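Local atomic coordinates of cysteine hydrolase (Staphylococcus aureus, PDB entry 6KUA), a protein that probably hydrolyses nicotinamide to nicotinic acid and ammonia, as a zinc-containing nicotinamidase of the isochorismatase-like cysteine hydrolase family. Residues Thr134-Leu139 with Ala160-Lys165. Residues are numbered along the deposited sequence; the frame is centred on the assembly and turned at random.
Sequences TDICVL and ASFNQK
S161 and D135 meet where two loops of the isochorismatase-like alpha/beta fold run side by side. One loop leads from strand 126-132 into helix 137-147. The other leads from strand 151-160 into helix 164-176. Strands 126-132 and 151-160 are parallel neighbours in the central sheet. S161 OG donates to D135 OD1 over 2.8 Å, on the syn side and 25° out of the carboxylate plane. OG lies anti to its own backbone N (chi1 -176°), which turns it to D135. The same oxygen accepts from N163 N at 3.2 Å, forming an ST turn, so two bonds fix the hydroxyl. D135 OD2 accepts from W169 NE1 of the second subunit, which links this loop to that subunit. The N163 amide stands nearly upright to the carboxylate, with planes 80° apart and ND2 3.9 Å from D135 OD2. I136 crosses F162 at about a right angle. Its CD1 lies 4.1 Å from F162 CE2, an oblique apolar touch. T134 OG1 lies beside the A160-S161 peptide, 3.0 Å from A160 C, and is hydrogen-bonded to H167 ND1 of helix 164-176. T134 N donates to A160 O at 3.0 Å, with the nitrogen well above the carbonyl plane.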
# COMPACT_ATOMS: atom_id res chain seq x y z
N THR A 134 15.34 -17.91 -3.52
CA THR A 134 14.05 -18.50 -3.15
C THR A 134 13.51 -17.91 -1.86
O THR A 134 12.33 -17.58 -1.76
CB THR A 134 14.21 -20.01 -3.00
OG1 THR A 134 15.15 -20.48 -3.97
CG2 THR A 134 12.88 -20.72 -3.20
N ASP A 135 14.36 -17.79 -0.84
CA ASP A 135 13.91 -17.40 0.49
C ASP A 135 14.17 -15.93 0.79
O ASP A 135 14.07 -15.53 1.96
CB ASP A 135 14.56 -18.30 1.55
CG ASP A 135 16.09 -18.21 1.53
OD1 ASP A 135 16.68 -18.13 0.43
OD2 ASP A 135 16.72 -18.21 2.61
N ILE A 136 14.49 -15.11 -0.22
CA ILE A 136 14.58 -13.66 -0.01
C ILE A 136 13.67 -12.94 -1.00
O ILE A 136 12.48 -12.74 -0.74
CB ILE A 136 16.04 -13.16 -0.08
CG1 ILE A 136 16.94 -14.09 0.75
CG2 ILE A 136 16.16 -11.73 0.45
CD1 ILE A 136 18.38 -13.71 0.82
N CYS A 137 14.21 -12.52 -2.16
CA CYS A 137 13.42 -11.71 -3.10
C CYS A 137 12.22 -12.46 -3.64
O CYS A 137 11.13 -11.89 -3.79
CB CYS A 137 14.31 -11.23 -4.25
SG CYS A 137 15.51 -10.03 -3.67
N VAL A 138 12.40 -13.74 -3.98
CA VAL A 138 11.27 -14.55 -4.43
C VAL A 138 10.22 -14.65 -3.33
O VAL A 138 9.02 -14.44 -3.56
CB VAL A 138 11.78 -15.93 -4.86
CG1 VAL A 138 10.61 -16.84 -5.18
CG2 VAL A 138 12.76 -15.79 -6.05
N LEU A 139 10.66 -14.97 -2.11
CA LEU A 139 9.74 -15.13 -0.98
C LEU A 139 8.97 -13.84 -0.71
O LEU A 139 7.74 -13.84 -0.59
CB LEU A 139 10.51 -15.55 0.28
CG LEU A 139 9.77 -15.40 1.61
CD1 LEU A 139 8.74 -16.50 1.76
CD2 LEU A 139 10.72 -15.40 2.83
N ALA A 160 16.29 -20.51 -7.09
CA ALA A 160 17.46 -21.03 -6.40
C ALA A 160 17.87 -20.12 -5.25
O ALA A 160 17.61 -18.92 -5.27
CB ALA A 160 18.65 -21.20 -7.35
N SER A 161 18.58 -20.70 -4.27
CA SER A 161 19.18 -19.92 -3.20
C SER A 161 20.57 -20.45 -2.88
O SER A 161 20.90 -21.61 -3.15
CB SER A 161 18.31 -19.95 -1.93
OG SER A 161 18.87 -19.11 -0.93
N PHE A 162 21.39 -19.60 -2.26
CA PHE A 162 22.66 -20.07 -1.71
C PHE A 162 22.46 -20.92 -0.47
O PHE A 162 23.37 -21.65 -0.07
CB PHE A 162 23.58 -18.88 -1.38
CG PHE A 162 22.96 -17.86 -0.45
CD1 PHE A 162 23.01 -18.03 0.94
CD2 PHE A 162 22.34 -16.72 -0.96
CE1 PHE A 162 22.44 -17.09 1.80
CE2 PHE A 162 21.77 -15.77 -0.11
CZ PHE A 162 21.82 -15.96 1.27
N ASN A 163 21.28 -20.86 0.14
CA ASN A 163 20.97 -21.53 1.39
C ASN A 163 20.02 -22.68 1.09
O ASN A 163 18.84 -22.46 0.80
CB ASN A 163 20.35 -20.52 2.37
CG ASN A 163 19.95 -21.14 3.69
OD1 ASN A 163 20.14 -22.34 3.92
ND2 ASN A 163 19.40 -20.31 4.57
N GLN A 164 20.54 -23.91 1.18
CA GLN A 164 19.73 -25.08 0.83
C GLN A 164 18.54 -25.25 1.77
O GLN A 164 17.43 -25.56 1.33
CB GLN A 164 20.60 -26.34 0.86
CG GLN A 164 20.40 -27.23 -0.34
CD GLN A 164 18.95 -27.65 -0.49
OE1 GLN A 164 18.32 -28.08 0.48
NE2 GLN A 164 18.41 -27.52 -1.70
N LYS A 165 18.75 -25.06 3.08
CA LYS A 165 17.66 -25.14 4.04
C LYS A 165 16.59 -24.09 3.75
O LYS A 165 15.40 -24.37 3.84
CB LYS A 165 18.20 -24.93 5.46
CG LYS A 165 18.97 -26.12 6.02
CD LYS A 165 19.84 -25.71 7.20
CE LYS A 165 20.32 -24.25 7.14
NZ LYS A 165 21.15 -23.92 5.93